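Local coordinates for protein predicted phosphatase, HAD family (Clostridium acetobutylicum, PDB 3MC1) that is predicted to be a phosphatase of the haloacid dehalogenase superfamily, although its substrate is not established, at residues T16-S29 with Y72-K86. Residues are numbered along the deposited sequence; the frame is centred on the assembly and turned at random.
Sequences TDSAEGITKSVKYS and YYRDYFKAKGMFENK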
ATOM      1  N   THR A  16      -3.757   6.906  -1.065  1.00 11.90           N
ATOM      2  CA  THR A  16      -4.898   7.296  -0.239  1.00 13.84           C
ATOM      3  C   THR A  16      -4.588   7.348   1.258  1.00 12.98           C
ATOM      4  O   THR A  16      -3.825   6.537   1.771  1.00 11.88           O
ATOM      5  CB  THR A  16      -6.073   6.295  -0.432  1.00 14.41           C
ATOM      6  OG1 THR A  16      -5.626   4.973  -0.098  1.00 14.27           O
ATOM      7  CG2 THR A  16      -6.536   6.288  -1.870  1.00 13.54           C
ATOM      8  N   ASP A  17      -5.182   8.326   1.937  1.00 14.06           N
ATOM      9  CA  ASP A  17      -5.053   8.481   3.387  1.00 15.67           C
ATOM     10  C   ASP A  17      -6.237   7.662   3.893  1.00 15.82           C
ATOM     11  O   ASP A  17      -7.341   8.186   4.070  1.00 16.03           O
ATOM     12  CB  ASP A  17      -5.229   9.948   3.789  1.00 17.61           C
ATOM     13  CG  ASP A  17      -5.054  10.172   5.278  1.00 20.47           C
ATOM     14  OD1 ASP A  17      -4.882   9.181   6.029  1.00 20.91           O
ATOM     15  OD2 ASP A  17      -5.088  11.348   5.696  1.00 23.58           O
ATOM     16  N   SER A  18      -6.005   6.372   4.105  1.00 15.58           N
ATOM     17  CA  SER A  18      -7.061   5.452   4.524  1.00 15.70           C
ATOM     18  C   SER A  18      -7.112   5.067   5.995  1.00 16.22           C
ATOM     19  O   SER A  18      -7.862   4.167   6.374  1.00 12.83           O
ATOM     20  CB  SER A  18      -6.950   4.179   3.690  1.00 17.26           C
ATOM     21  OG  SER A  18      -5.587   3.825   3.502  1.00 17.08           O
ATOM     22  N   ALA A  19      -6.324   5.746   6.818  1.00 15.80           N
ATOM     23  CA  ALA A  19      -6.246   5.443   8.240  1.00 18.38           C
ATOM     24  C   ALA A  19      -7.581   5.326   8.983  1.00 17.68           C
ATOM     25  O   ALA A  19      -7.775   4.389   9.758  1.00 18.74           O
ATOM     26  CB  ALA A  19      -5.365   6.471   8.927  1.00 18.66           C
ATOM     27  N   GLU A  20      -8.493   6.267   8.759  1.00 18.64           N
ATOM     28  CA  GLU A  20      -9.775   6.234   9.458  1.00 18.96           C
ATOM     29  C   GLU A  20     -10.505   4.906   9.301  1.00 17.49           C
ATOM     30  O   GLU A  20     -10.830   4.250  10.292  1.00 17.84           O
ATOM     31  CB  GLU A  20     -10.694   7.368   8.991  1.00 20.94           C
ATOM     32  CG  GLU A  20     -12.154   7.135   9.389  1.00 22.68           C
ATOM     33  CD  GLU A  20     -13.069   8.284   9.039  1.00 24.59           C
ATOM     34  OE1 GLU A  20     -12.850   8.925   7.989  1.00 25.91           O
ATOM     35  OE2 GLU A  20     -14.020   8.532   9.815  1.00 25.37           O
ATOM     36  N   GLY A  21     -10.768   4.520   8.056  1.00 15.70           N
ATOM     37  CA  GLY A  21     -11.468   3.269   7.802  1.00 14.74           C
ATOM     38  C   GLY A  21     -10.724   2.024   8.257  1.00 13.89           C
ATOM     39  O   GLY A  21     -11.334   1.081   8.764  1.00 14.46           O
ATOM     40  N   ILE A  22      -9.407   2.002   8.063  1.00 12.87           N
ATOM     41  CA  ILE A  22      -8.605   0.850   8.451  1.00 12.92           C
ATOM     42  C   ILE A  22      -8.486   0.714   9.970  1.00 13.69           C
ATOM     43  O   ILE A  22      -8.669  -0.371  10.506  1.00 15.01           O
ATOM     44  CB  ILE A  22      -7.190   0.920   7.814  1.00 12.41           C
ATOM     45  CG1 ILE A  22      -7.315   0.838   6.287  1.00 14.55           C
ATOM     46  CG2 ILE A  22      -6.307  -0.216   8.324  1.00 12.51           C
ATOM     47  CD1 ILE A  22      -5.996   1.042   5.536  1.00 14.62           C
ATOM     48  N   THR A  23      -8.189   1.803  10.666  1.00 16.47           N
ATOM     49  CA  THR A  23      -8.054   1.716  12.118  1.00 18.85           C
ATOM     50  C   THR A  23      -9.398   1.378  12.753  1.00 19.72           C
ATOM     51  O   THR A  23      -9.453   0.678  13.767  1.00 20.24           O
ATOM     52  CB  THR A  23      -7.485   3.019  12.734  1.00 18.37           C
ATOM     53  OG1 THR A  23      -8.303   4.133  12.365  1.00 21.14           O
ATOM     54  CG2 THR A  23      -6.049   3.248  12.265  1.00 19.24           C
ATOM     55  N   LYS A  24     -10.483   1.859  12.149  1.00 18.35           N
ATOM     56  CA  LYS A  24     -11.809   1.565  12.666  1.00 17.87           C
ATOM     57  C   LYS A  24     -12.167   0.091  12.457  1.00 16.52           C
ATOM     58  O   LYS A  24     -12.823  -0.514  13.305  1.00 16.34           O
ATOM     59  CB  LYS A  24     -12.854   2.482  12.019  1.00 17.83           C
ATOM     60  CG  LYS A  24     -12.941   3.841  12.691  1.00 17.28           C
ATOM     61  CD  LYS A  24     -13.972   4.761  12.049  1.00 19.09           C
ATOM     62  CE  LYS A  24     -13.994   6.106  12.771  1.00 20.51           C
ATOM     63  NZ  LYS A  24     -15.023   7.042  12.242  1.00 20.41           N
ATOM     64  N   SER A  25     -11.722  -0.491  11.344  1.00 13.56           N
ATOM     65  CA  SER A  25     -11.991  -1.900  11.067  1.00 12.37           C
ATOM     66  C   SER A  25     -11.196  -2.774  12.042  1.00 14.21           C
ATOM     67  O   SER A  25     -11.674  -3.812  12.498  1.00 14.07           O
ATOM     68  CB  SER A  25     -11.616  -2.255   9.617  1.00 10.67           C
ATOM     69  OG  SER A  25     -12.385  -1.497   8.697  1.00 11.68           O
ATOM     70  N   VAL A  26      -9.976  -2.352  12.356  1.00 14.45           N
ATOM     71  CA  VAL A  26      -9.144  -3.096  13.293  1.00 15.91           C
ATOM     72  C   VAL A  26      -9.762  -2.998  14.695  1.00 18.27           C
ATOM     73  O   VAL A  26      -9.856  -3.996  15.404  1.00 19.03           O
ATOM     74  CB  VAL A  26      -7.709  -2.533  13.326  1.00 15.34           C
ATOM     75  CG1 VAL A  26      -6.860  -3.297  14.347  1.00 14.92           C
ATOM     76  CG2 VAL A  26      -7.098  -2.630  11.932  1.00 13.77           C
ATOM     77  N   LYS A  27     -10.184  -1.796  15.083  1.00 20.37           N
ATOM     78  CA  LYS A  27     -10.794  -1.601  16.396  1.00 23.83           C
ATOM     79  C   LYS A  27     -12.053  -2.448  16.507  1.00 25.13           C
ATOM     80  O   LYS A  27     -12.315  -3.053  17.551  1.00 25.44           O
ATOM     81  CB  LYS A  27     -11.144  -0.129  16.631  1.00 24.99           C
ATOM     82  CG  LYS A  27     -11.842   0.111  17.964  1.00 27.66           C
ATOM     83  CD  LYS A  27     -12.475   1.493  18.027  1.00 31.77           C
ATOM     84  CE  LYS A  27     -11.612   2.490  18.783  1.00 34.04           C
ATOM     85  NZ  LYS A  27     -11.640   2.242  20.258  1.00 37.06           N
ATOM     86  N   TYR A  28     -12.835  -2.487  15.429  1.00 24.82           N
ATOM     87  CA  TYR A  28     -14.062  -3.279  15.411  1.00 23.98           C
ATOM     88  C   TYR A  28     -13.726  -4.751  15.622  1.00 24.42           C
ATOM     89  O   TYR A  28     -14.429  -5.464  16.341  1.00 24.05           O
ATOM     90  CB  TYR A  28     -14.791  -3.131  14.073  1.00 21.69           C
ATOM     91  CG  TYR A  28     -15.892  -4.150  13.902  1.00 20.36           C
ATOM     92  CD1 TYR A  28     -17.120  -3.988  14.542  1.00 21.44           C
ATOM     93  CD2 TYR A  28     -15.689  -5.309  13.149  1.00 19.88           C
ATOM     94  CE1 TYR A  28     -18.121  -4.952  14.443  1.00 19.52           C
ATOM     95  CE2 TYR A  28     -16.684  -6.283  13.041  1.00 18.39           C
ATOM     96  CZ  TYR A  28     -17.896  -6.095  13.696  1.00 21.10           C
ATOM     97  OH  TYR A  28     -18.880  -7.055  13.622  1.00 19.03           O
ATOM     98  N   SER A  29     -12.654  -5.198  14.973  1.00 23.29           N
ATOM     99  CA  SER A  29     -12.210  -6.584  15.076  1.00 21.80           C
ATOM    100  C   SER A  29     -11.660  -6.923  16.462  1.00 22.45           C
ATOM    101  O   SER A  29     -12.018  -7.945  17.047  1.00 22.81           O
ATOM    102  CB  SER A  29     -11.131  -6.867  14.027  1.00 18.82           C
ATOM    103  OG  SER A  29     -10.635  -8.185  14.162  1.00 20.33           O
ATOM    104  N   TYR A  72     -13.462 -10.396  10.806  1.00 19.44           N
ATOM    105  CA  TYR A  72     -14.249  -9.386  11.516  1.00 19.03           C
ATOM    106  C   TYR A  72     -13.920  -8.022  10.918  1.00 17.61           C
ATOM    107  O   TYR A  72     -14.798  -7.193  10.688  1.00 18.39           O
ATOM    108  CB  TYR A  72     -13.912  -9.344  13.008  1.00 23.18           C
ATOM    109  CG  TYR A  72     -14.354 -10.545  13.804  1.00 27.31           C
ATOM    110  CD1 TYR A  72     -15.571 -11.172  13.545  1.00 29.47           C
ATOM    111  CD2 TYR A  72     -13.564 -11.039  14.842  1.00 29.73           C
ATOM    112  CE1 TYR A  72     -15.991 -12.267  14.302  1.00 32.10           C
ATOM    113  CE2 TYR A  72     -13.971 -12.128  15.604  1.00 32.68           C
ATOM    114  CZ  TYR A  72     -15.185 -12.739  15.327  1.00 33.91           C
ATOM    115  OH  TYR A  72     -15.580 -13.832  16.065  1.00 37.30           O
ATOM    116  N   TYR A  73     -12.633  -7.796  10.702  1.00 14.91           N
ATOM    117  CA  TYR A  73     -12.145  -6.557  10.120  1.00 14.01           C
ATOM    118  C   TYR A  73     -12.915  -6.306   8.824  1.00 13.06           C
ATOM    119  O   TYR A  73     -13.456  -5.220   8.611  1.00 13.06           O
ATOM    120  CB  TYR A  73     -10.650  -6.703   9.827  1.00 12.84           C
ATOM    121  CG  TYR A  73     -10.036  -5.607   8.976  1.00 13.17           C
ATOM    122  CD1 TYR A  73      -9.229  -4.634   9.551  1.00 14.65           C
ATOM    123  CD2 TYR A  73     -10.208  -5.589   7.582  1.00 12.44           C
ATOM    124  CE1 TYR A  73      -8.593  -3.672   8.769  1.00 14.13           C
ATOM    125  CE2 TYR A  73      -9.582  -4.624   6.790  1.00 12.25           C
ATOM    126  CZ  TYR A  73      -8.773  -3.674   7.391  1.00 13.96           C
ATOM    127  OH  TYR A  73      -8.107  -2.746   6.627  1.00 13.28           O
ATOM    128  N   ARG A  74     -12.983  -7.328   7.973  1.00 11.83           N
ATOM    129  CA  ARG A  74     -13.665  -7.192   6.689  1.00 13.30           C
ATOM    130  C   ARG A  74     -15.167  -6.964   6.759  1.00 15.91           C
ATOM    131  O   ARG A  74     -15.721  -6.308   5.882  1.00 13.18           O
ATOM    132  CB  ARG A  74     -13.342  -8.388   5.800  1.00 13.99           C
ATOM    133  CG  ARG A  74     -11.893  -8.348   5.318  1.00 14.32           C
ATOM    134  CD  ARG A  74     -11.491  -9.619   4.610  1.00 15.47           C
ATOM    135  NE  ARG A  74     -10.099  -9.575   4.173  1.00 15.00           N
ATOM    136  CZ  ARG A  74      -9.450 -10.614   3.658  1.00 16.64           C
ATOM    137  NH1 ARG A  74     -10.072 -11.778   3.523  1.00 17.82           N
ATOM    138  NH2 ARG A  74      -8.187 -10.494   3.277  1.00 15.96           N
ATOM    139  N   ASP A  75     -15.826  -7.499   7.790  1.00 16.11           N
ATOM    140  CA  ASP A  75     -17.263  -7.292   7.946  1.00 17.34           C
ATOM    141  C   ASP A  75     -17.540  -5.801   7.948  1.00 16.63           C
ATOM    142  O   ASP A  75     -18.543  -5.344   7.394  1.00 18.51           O
ATOM    143  CB  ASP A  75     -17.783  -7.869   9.272  1.00 21.01           C
ATOM    144  CG  ASP A  75     -17.546  -9.355   9.401  1.00 23.91           C
ATOM    145  OD1 ASP A  75     -17.647 -10.072   8.384  1.00 27.00           O
ATOM    146  OD2 ASP A  75     -17.281  -9.808  10.534  1.00 28.31           O
ATOM    147  N   TYR A  76     -16.653  -5.049   8.592  1.00 15.59           N
ATOM    148  CA  TYR A  76     -16.792  -3.605   8.680  1.00 15.41           C
ATOM    149  C   TYR A  76     -16.127  -2.863   7.511  1.00 14.47           C
ATOM    150  O   TYR A  76     -16.669  -1.884   6.996  1.00 12.00           O
ATOM    151  CB  TYR A  76     -16.185  -3.099   9.985  1.00 15.05           C
ATOM    152  CG  TYR A  76     -16.289  -1.601  10.148  1.00 17.91           C
ATOM    153  CD1 TYR A  76     -17.438  -1.009  10.685  1.00 19.38           C
ATOM    154  CD2 TYR A  76     -15.255  -0.764   9.721  1.00 17.30           C
ATOM    155  CE1 TYR A  76     -17.551   0.381  10.789  1.00 20.55           C
ATOM    156  CE2 TYR A  76     -15.358   0.616   9.819  1.00 17.89           C
ATOM    157  CZ  TYR A  76     -16.504   1.186  10.352  1.00 21.52           C
ATOM    158  OH  TYR A  76     -16.589   2.555  10.455  1.00 21.85           O
ATOM    159  N   PHE A  77     -14.942  -3.319   7.113  1.00 14.37           N
ATOM    160  CA  PHE A  77     -14.213  -2.662   6.028  1.00 12.79           C
ATOM    161  C   PHE A  77     -14.900  -2.718   4.673  1.00 14.19           C
ATOM    162  O   PHE A  77     -14.987  -1.713   3.972  1.00 13.38           O
ATOM    163  CB  PHE A  77     -12.816  -3.258   5.883  1.00 10.47           C
ATOM    164  CG  PHE A  77     -11.959  -2.525   4.894  1.00 12.51           C
ATOM    165  CD1 PHE A  77     -11.316  -1.354   5.264  1.00 12.09           C
ATOM    166  CD2 PHE A  77     -11.831  -2.981   3.582  1.00 12.37           C
ATOM    167  CE1 PHE A  77     -10.554  -0.636   4.343  1.00 15.81           C
ATOM    168  CE2 PHE A  77     -11.068  -2.266   2.650  1.00 13.07           C
ATOM    169  CZ  PHE A  77     -10.432  -1.094   3.036  1.00 12.15           C
ATOM    170  N   LYS A  78     -15.386  -3.892   4.297  1.00 15.07           N
ATOM    171  CA  LYS A  78     -16.024  -4.041   2.999  1.00 15.71           C
ATOM    172  C   LYS A  78     -17.223  -3.124   2.796  1.00 18.02           C
ATOM    173  O   LYS A  78     -17.532  -2.744   1.665  1.00 18.12           O
ATOM    174  CB  LYS A  78     -16.479  -5.485   2.799  1.00 14.96           C
ATOM    175  CG  LYS A  78     -17.696  -5.848   3.651  1.00 16.43           C
ATOM    176  CD  LYS A  78     -18.006  -7.329   3.590  1.00 16.29           C
ATOM    177  CE  LYS A  78     -19.268  -7.664   4.393  1.00 16.45           C
ATOM    178  NZ  LYS A  78     -19.549  -9.131   4.389  1.00 17.16           N
ATOM    179  N   ALA A  79     -17.883  -2.748   3.886  1.00 16.48           N
ATOM    180  CA  ALA A  79     -19.093  -1.938   3.787  1.00 18.84           C
ATOM    181  C   ALA A  79     -18.992  -0.501   4.257  1.00 18.72           C
ATOM    182  O   ALA A  79     -19.785   0.341   3.837  1.00 20.95           O
ATOM    183  CB  ALA A  79     -20.241  -2.642   4.536  1.00 18.21           C
ATOM    184  N   LYS A  80     -18.033  -0.214   5.127  1.00 17.16           N
ATOM    185  CA  LYS A  80     -17.894   1.137   5.643  1.00 19.01           C
ATOM    186  C   LYS A  80     -16.463   1.623   5.623  1.00 17.96           C
ATOM    187  O   LYS A  80     -16.185   2.716   5.142  1.00 16.53           O
ATOM    188  CB  LYS A  80     -18.412   1.213   7.084  1.00 23.17           C
ATOM    189  CG  LYS A  80     -19.898   1.000   7.238  1.00 27.06           C
ATOM    190  CD  LYS A  80     -20.592   2.287   7.651  1.00 33.59           C
ATOM    191  CE  LYS A  80     -20.034   2.830   8.965  1.00 34.55           C
ATOM    192  NZ  LYS A  80     -20.718   4.098   9.340  1.00 36.64           N
ATOM    193  N   GLY A  81     -15.565   0.805   6.164  1.00 14.90           N
ATOM    194  CA  GLY A  81     -14.163   1.172   6.228  1.00 16.90           C
ATOM    195  C   GLY A  81     -13.519   1.663   4.940  1.00 17.52           C
ATOM    196  O   GLY A  81     -12.835   2.691   4.942  1.00 18.41           O
HETATM  197  N   MSE A  82     -13.718   0.943   3.840  1.00 15.14           N
HETATM  198  CA  MSE A  82     -13.102   1.336   2.571  1.00 17.77           C
HETATM  199  C   MSE A  82     -13.491   2.736   2.106  1.00 18.91           C
HETATM  200  O   MSE A  82     -12.739   3.372   1.365  1.00 16.97           O
HETATM  201  CB  MSE A  82     -13.431   0.319   1.462  1.00 18.15           C
HETATM  202  CG  MSE A  82     -14.910   0.194   1.116  1.00 23.29           C
HETATM  203 SE   MSE A  82     -15.187  -0.622  -0.645  1.00 30.23          SE
HETATM  204  CE  MSE A  82     -14.828   0.955  -1.746  1.00 34.42           C
ATOM    205  N   PHE A  83     -14.651   3.216   2.554  1.00 18.69           N
ATOM    206  CA  PHE A  83     -15.148   4.536   2.177  1.00 19.29           C
ATOM    207  C   PHE A  83     -14.673   5.651   3.109  1.00 18.01           C
ATOM    208  O   PHE A  83     -14.683   6.816   2.730  1.00 17.88           O
ATOM    209  CB  PHE A  83     -16.685   4.517   2.114  1.00 20.01           C
ATOM    210  CG  PHE A  83     -17.237   3.493   1.154  1.00 23.24           C
ATOM    211  CD1 PHE A  83     -16.946   3.565  -0.206  1.00 23.10           C
ATOM    212  CD2 PHE A  83     -18.030   2.441   1.611  1.00 21.98           C
ATOM    213  CE1 PHE A  83     -17.436   2.605  -1.097  1.00 22.78           C
ATOM    214  CE2 PHE A  83     -18.524   1.479   0.729  1.00 23.81           C
ATOM    215  CZ  PHE A  83     -18.224   1.561  -0.630  1.00 24.58           C
ATOM    216  N   GLU A  84     -14.275   5.295   4.326  1.00 17.20           N
ATOM    217  CA  GLU A  84     -13.758   6.265   5.294  1.00 17.81           C
ATOM    218  C   GLU A  84     -12.306   6.358   4.852  1.00 16.74           C
ATOM    219  O   GLU A  84     -11.375   5.884   5.507  1.00 14.74           O
ATOM    220  CB  GLU A  84     -13.914   5.701   6.708  1.00 16.75           C
ATOM    221  CG  GLU A  84     -15.373   5.336   7.001  1.00 18.51           C
ATOM    222  CD  GLU A  84     -15.618   4.878   8.429  1.00 21.42           C
ATOM    223  OE1 GLU A  84     -14.983   3.894   8.861  1.00 19.44           O
ATOM    224  OE2 GLU A  84     -16.454   5.502   9.117  1.00 23.79           O
ATOM    225  N   ASN A  85     -12.160   7.005   3.705  1.00 19.32           N
ATOM    226  CA  ASN A  85     -10.907   7.115   2.985  1.00 16.90           C
ATOM    227  C   ASN A  85     -10.839   8.480   2.293  1.00 20.30           C
ATOM    228  O   ASN A  85     -11.850   9.176   2.172  1.00 18.40           O
ATOM    229  CB  ASN A  85     -10.944   6.025   1.924  1.00 14.78           C
ATOM    230  CG  ASN A  85      -9.602   5.458   1.599  1.00 13.17           C
ATOM    231  OD1 ASN A  85      -8.579   6.118   1.728  1.00 13.38           O
ATOM    232  ND2 ASN A  85      -9.603   4.208   1.141  1.00 15.04           N
ATOM    233  N   LYS A  86      -9.647   8.840   1.824  1.00 21.10           N
ATOM    234  CA  LYS A  86      -9.427  10.104   1.119  1.00 22.43           C
ATOM    235  C   LYS A  86      -8.203   9.937   0.238  1.00 21.46           C
ATOM    236  O   LYS A  86      -7.301   9.178   0.570  1.00 21.44           O
ATOM    237  CB  LYS A  86      -9.149  11.250   2.104  1.00 26.04           C
ATOM    238  CG  LYS A  86     -10.303  11.628   3.014  1.00 31.90           C
ATOM    239  CD  LYS A  86      -9.885  12.669   4.065  1.00 36.14           C
ATOM    240  CE  LYS A  86      -8.797  12.131   4.993  1.00 40.22           C
ATOM    241  NZ  LYS A  86      -8.515  13.051   6.136  1.00 40.69           N
TER
HETATM  242  O   HOH W   1      -7.290   2.634   0.138  1.00 15.72           O
HETATM  243  O   HOH W   2      -9.890   2.997   4.396  1.00  9.26           O
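Ser25 of helix 19-29 drops as a small knob among Tyr73, Tyr76, Phe77 and Gly81, on a helix that runs roughly antiparallel to its own, at 144° (axes 7.8 Å apart at closest approach). Tyr73 returns the fit. Its CB stays near Ser25 O; with CG anti to the backbone N (chi1 169°), the ring is laid beneath the serine, whose CB sits over one face in a CH-pi contact, 3.5 Å from the ring centroid. CG, CD1 and CE1 lie under Ser25 CB, nearest at CD1 and CE1; CE1 also meets Val26 CG2 at the ring edge, and OH ends against Ile22, 3.5 Å from CG2. Ser25 OG donates to Gly21 O, which takes the Ser25 N-H on the other face of its plane, and lies at the edges of both the Tyr76 and Phe77 rings.

The CA atoms come nearest each other at Gly21 and Gly81: Gly21 CA directs a C-H at Gly81 O over 3.2 Å, while Gly21 N bonds to Glu84 O in the carbonyl plane, on a lone pair (3.0 Å). Tyr76 OH donates to Glu84 OE1 (2.6 Å) on the syn side but 34° out of the carboxylate plane, steadying a carboxylate that stacks almost parallel with that of Glu20. Lys24 NZ, bound to Glu20 OE2 and making a long salt bridge to Glu84 OE2, probably offsets the two like charges. Asp17 N bonds to Lys86 O (2.7 Å), and a water links Thr16 OG1 to Asn85 ND2.

Both helices, with helix 51-59 touching Tyr73, belong to an insert after strand 6-9 consistent with the C1 cap of HAD phosphatases; 16-18 and 82-86 connect it to the Rossmann-like core. There Ser18 OG bonds to Asp12, beside the sodium site of Asp10, Asp12 and Asp167, and helix 113-122 packs on Asn85.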